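Local coordinates for protein acidocalcisomal pyrophosphatase (Trypanosoma cruzi, PDB 5CUV) that probably hydrolyses inorganic diphosphate to phosphate with the help of magnesium ions, as enzymes of the inorganic pyrophosphatase family do, at residues I36-L50 with M75-F87. Numbering follows the deposited sequence.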
# COMPACT_ATOMS: atom_id res chain seq x y z
N ILE A 36 2.98 -21.37 37.65
CA ILE A 36 2.22 -22.33 36.88
C ILE A 36 0.89 -22.60 37.57
O ILE A 36 0.85 -23.02 38.71
CB ILE A 36 2.99 -23.67 36.76
CG1 ILE A 36 4.49 -23.43 36.59
CG2 ILE A 36 2.46 -24.46 35.64
CD1 ILE A 36 4.85 -22.37 35.59
N GLY A 37 -0.21 -22.37 36.88
CA GLY A 37 -1.48 -22.62 37.50
C GLY A 37 -2.01 -23.97 37.06
O GLY A 37 -1.47 -24.58 36.14
N THR A 38 -3.06 -24.41 37.75
CA THR A 38 -3.74 -25.67 37.50
C THR A 38 -4.88 -25.47 36.53
O THR A 38 -5.29 -26.40 35.87
CB THR A 38 -4.37 -26.25 38.78
OG1 THR A 38 -5.43 -25.38 39.21
CG2 THR A 38 -3.33 -26.39 39.89
N GLY A 39 -5.42 -24.26 36.46
CA GLY A 39 -6.54 -24.03 35.56
C GLY A 39 -7.92 -24.23 36.19
O GLY A 39 -8.92 -24.28 35.49
N LEU A 40 -7.97 -24.34 37.52
CA LEU A 40 -9.20 -24.52 38.28
C LEU A 40 -9.18 -23.39 39.32
O LEU A 40 -8.11 -22.89 39.67
CB LEU A 40 -9.17 -25.89 38.98
CG LEU A 40 -8.68 -27.13 38.22
CD1 LEU A 40 -8.45 -28.25 39.21
CD2 LEU A 40 -9.68 -27.58 37.16
N ASP A 41 -10.34 -22.99 39.82
CA ASP A 41 -10.42 -21.91 40.83
C ASP A 41 -9.69 -22.20 42.15
O ASP A 41 -10.02 -23.16 42.85
CB ASP A 41 -11.88 -21.61 41.11
CG ASP A 41 -12.63 -21.17 39.85
OD1 ASP A 41 -12.56 -19.96 39.52
OD2 ASP A 41 -13.27 -22.03 39.19
N THR A 42 -8.71 -21.37 42.51
CA THR A 42 -7.94 -21.58 43.76
C THR A 42 -7.65 -20.27 44.53
O THR A 42 -8.45 -19.32 44.48
CB THR A 42 -6.58 -22.33 43.47
OG1 THR A 42 -6.84 -23.49 42.66
CG2 THR A 42 -5.90 -22.79 44.80
N SER A 43 -6.52 -20.24 45.24
CA SER A 43 -6.10 -19.07 46.04
C SER A 43 -4.58 -18.93 45.98
O SER A 43 -3.85 -19.94 46.02
CB SER A 43 -6.51 -19.24 47.51
OG SER A 43 -7.73 -19.94 47.66
N LEU A 44 -4.10 -17.68 45.91
CA LEU A 44 -2.66 -17.38 45.86
C LEU A 44 -2.05 -17.75 47.23
O LEU A 44 -1.77 -18.93 47.51
CB LEU A 44 -2.43 -15.88 45.55
CG LEU A 44 -3.12 -15.17 44.36
CD1 LEU A 44 -3.68 -13.81 44.82
CD2 LEU A 44 -2.15 -15.01 43.19
N GLU A 45 -1.86 -16.72 48.07
CA GLU A 45 -1.31 -16.79 49.44
C GLU A 45 -0.38 -17.93 49.92
O GLU A 45 0.81 -17.70 50.12
CB GLU A 45 -2.47 -16.65 50.46
CG GLU A 45 -3.32 -15.42 50.23
CD GLU A 45 -2.51 -14.26 49.71
OE1 GLU A 45 -1.49 -13.91 50.35
OE2 GLU A 45 -2.88 -13.69 48.66
N ASN A 46 -0.93 -19.14 50.13
CA ASN A 46 -0.13 -20.28 50.62
C ASN A 46 0.46 -21.26 49.61
O ASN A 46 0.71 -22.42 49.94
CB ASN A 46 -0.93 -21.08 51.68
CG ASN A 46 -0.49 -20.76 53.12
OD1 ASN A 46 0.70 -20.80 53.46
ND2 ASN A 46 -1.46 -20.45 53.98
N VAL A 47 0.68 -20.82 48.37
CA VAL A 47 1.29 -21.70 47.37
C VAL A 47 2.76 -21.30 47.32
O VAL A 47 3.09 -20.13 47.05
CB VAL A 47 0.66 -21.53 45.96
CG1 VAL A 47 -0.72 -22.18 45.92
CG2 VAL A 47 0.58 -20.05 45.59
N LYS A 48 3.64 -22.27 47.58
CA LYS A 48 5.08 -22.00 47.57
C LYS A 48 5.71 -22.12 46.18
O LYS A 48 5.68 -23.17 45.55
CB LYS A 48 5.81 -22.94 48.56
CG LYS A 48 5.29 -22.88 50.03
CD LYS A 48 5.22 -21.45 50.60
CE LYS A 48 4.53 -21.42 51.96
NZ LYS A 48 3.72 -20.18 52.16
N PRO A 49 6.29 -21.02 45.69
CA PRO A 49 6.90 -21.11 44.37
C PRO A 49 8.12 -22.03 44.35
O PRO A 49 8.93 -22.03 45.27
CB PRO A 49 7.23 -19.64 44.04
CG PRO A 49 7.49 -19.07 45.36
CD PRO A 49 6.39 -19.65 46.22
N LEU A 50 8.23 -22.83 43.30
CA LEU A 50 9.34 -23.73 43.15
C LEU A 50 10.61 -23.04 43.68
O LEU A 50 10.81 -21.85 43.47
CB LEU A 50 9.52 -24.10 41.68
CG LEU A 50 8.35 -24.68 40.90
CD1 LEU A 50 8.84 -25.21 39.57
CD2 LEU A 50 7.74 -25.81 41.66
N MSE A 75 11.19 -30.91 39.61
CA MSE A 75 10.34 -29.74 39.40
C MSE A 75 8.92 -30.11 38.88
O MSE A 75 7.90 -29.52 39.31
CB MSE A 75 11.03 -28.79 38.42
CG MSE A 75 12.30 -28.16 38.97
SE MSE A 75 13.23 -27.04 37.72
CE MSE A 75 11.97 -25.54 37.70
N GLU A 76 8.81 -31.10 37.99
CA GLU A 76 7.48 -31.47 37.54
C GLU A 76 6.63 -32.03 38.72
O GLU A 76 5.45 -31.72 38.85
CB GLU A 76 7.62 -32.48 36.41
CG GLU A 76 8.23 -31.85 35.15
CD GLU A 76 8.41 -32.85 34.00
OE1 GLU A 76 9.21 -33.80 34.17
OE2 GLU A 76 7.75 -32.68 32.92
N LYS A 77 7.27 -32.79 39.60
CA LYS A 77 6.62 -33.35 40.78
C LYS A 77 5.96 -32.27 41.60
O LYS A 77 4.77 -32.37 41.94
CB LYS A 77 7.65 -34.02 41.67
CG LYS A 77 7.13 -34.68 42.94
CD LYS A 77 7.82 -36.04 43.07
CE LYS A 77 7.51 -36.78 44.37
NZ LYS A 77 8.10 -36.13 45.57
N ARG A 78 6.72 -31.24 41.93
CA ARG A 78 6.16 -30.21 42.76
C ARG A 78 4.99 -29.51 42.06
O ARG A 78 4.11 -28.94 42.71
CB ARG A 78 7.25 -29.23 43.19
CG ARG A 78 6.80 -28.37 44.37
CD ARG A 78 7.83 -27.31 44.80
NE ARG A 78 8.85 -27.75 45.77
CZ ARG A 78 9.87 -28.58 45.51
NH1 ARG A 78 10.04 -29.09 44.28
NH2 ARG A 78 10.74 -28.86 46.48
N VAL A 79 4.97 -29.58 40.73
CA VAL A 79 3.88 -28.96 39.99
C VAL A 79 2.65 -29.85 39.97
O VAL A 79 1.54 -29.39 40.23
CB VAL A 79 4.28 -28.68 38.56
CG1 VAL A 79 3.08 -28.18 37.78
CG2 VAL A 79 5.41 -27.67 38.56
N MSE A 80 2.86 -31.11 39.65
CA MSE A 80 1.80 -32.10 39.58
C MSE A 80 1.19 -32.23 40.98
O MSE A 80 -0.01 -32.42 41.12
CB MSE A 80 2.35 -33.44 39.11
CG MSE A 80 2.87 -33.43 37.68
SE MSE A 80 1.55 -32.96 36.36
CE MSE A 80 0.41 -34.54 36.55
N ALA A 81 2.00 -32.10 42.01
CA ALA A 81 1.49 -32.16 43.39
C ALA A 81 0.49 -31.02 43.63
O ALA A 81 -0.54 -31.21 44.27
CB ALA A 81 2.66 -32.05 44.38
N ARG A 82 0.80 -29.83 43.12
CA ARG A 82 -0.12 -28.70 43.28
C ARG A 82 -1.36 -28.98 42.46
O ARG A 82 -2.41 -28.51 42.78
CB ARG A 82 0.48 -27.35 42.83
CG ARG A 82 1.84 -26.98 43.47
CD ARG A 82 2.08 -25.49 43.44
NE ARG A 82 2.06 -24.93 42.08
CZ ARG A 82 3.11 -24.32 41.53
NH1 ARG A 82 4.24 -24.18 42.22
NH2 ARG A 82 3.05 -23.85 40.30
N MSE A 83 -1.24 -29.75 41.40
CA MSE A 83 -2.41 -30.04 40.59
C MSE A 83 -3.28 -31.00 41.34
O MSE A 83 -4.53 -30.91 41.26
CB MSE A 83 -1.99 -30.65 39.25
CG MSE A 83 -3.15 -30.91 38.31
SE MSE A 83 -4.05 -29.33 37.69
CE MSE A 83 -2.71 -28.74 36.41
N PHE A 84 -2.62 -31.90 42.08
CA PHE A 84 -3.28 -32.94 42.87
C PHE A 84 -4.11 -32.37 43.97
O PHE A 84 -5.21 -32.83 44.22
CB PHE A 84 -2.27 -33.84 43.53
CG PHE A 84 -2.89 -35.02 44.20
CD1 PHE A 84 -3.17 -36.17 43.47
CD2 PHE A 84 -3.17 -34.99 45.56
CE1 PHE A 84 -3.73 -37.28 44.08
CE2 PHE A 84 -3.73 -36.09 46.19
CZ PHE A 84 -4.01 -37.24 45.45
N SER A 85 -3.55 -31.38 44.64
CA SER A 85 -4.24 -30.73 45.75
C SER A 85 -5.41 -29.92 45.20
O SER A 85 -6.46 -29.81 45.82
CB SER A 85 -3.24 -29.87 46.52
OG SER A 85 -3.85 -29.21 47.60
N ALA A 86 -5.24 -29.37 44.01
CA ALA A 86 -6.33 -28.60 43.43
C ALA A 86 -7.54 -29.51 43.36
O ALA A 86 -8.61 -29.17 43.86
CB ALA A 86 -5.97 -28.10 42.02
N PHE A 87 -7.35 -30.68 42.75
CA PHE A 87 -8.42 -31.66 42.57
C PHE A 87 -8.90 -32.20 43.90
O PHE A 87 -9.99 -32.75 43.98
CB PHE A 87 -7.92 -32.79 41.67
CG PHE A 87 -8.20 -32.57 40.20
CD1 PHE A 87 -9.47 -32.78 39.67
CD2 PHE A 87 -7.18 -32.16 39.33
CE1 PHE A 87 -9.72 -32.60 38.31
CE2 PHE A 87 -7.40 -31.97 37.97
CZ PHE A 87 -8.67 -32.19 37.45
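Arg82 reaches from helix 73-87 to the loop 36-50 and gives its NH2 to the carbonyl O of Ile36, a hydrogen bond of 2.8 Å. The donor lies in the carbonyl plane on a lone pair, but the bond is bent, with an N-H...O angle of 145°. Glu60 forms a salt bridge with the same NH2 and also accepts from the backbone N of Ile36 and of Leu50, tying both ends of the loop to one carboxylate. A long arginine suits this place: its aliphatic part carries the guanidinium from helix to loop, where the charged end serves carbonyl and carboxylate together.

The closest packing flanks this bond. Towards the start of the helix, Leu50, at the N-cap position of helix 51-56, uses its branching to reach two partners: CD1 meets CE of selenomethionine Met75 at 3.7 Å, while CD2 lies 3.5 Å from CD of Arg78. Towards the other end, Met83, also a selenomethionine, folds twice (chi2 66°, chi3 75°), bringing SE beside Thr38 CB and CE against Thr38 CA and O. Threonine serves doubly here: OG1 accepts from the N of Leu40, two residues on, in an ST turn, and CG2 touches Ala86 CB at 3.8 Å. The small Ala86 lets the loop come close, and Leu40 CD1 sits over one face of the Phe87 ring, 4.2 Å from its centroid, in a CH-pi contact.

By contrast, 41-46 is the loose, exposed side: Thr42 leans toward the helix without close packing, and the other side chains stay well clear. Far from the magnesium and malate sites, this packing belongs to a helical N-terminal region consistent with an EF-hand-like domain: helix 97-106 meets Leu40, Met83 and Phe87, helix 132-141 covers Met80 and Ala81, and Gly256 of the second subunit packs on Ile36.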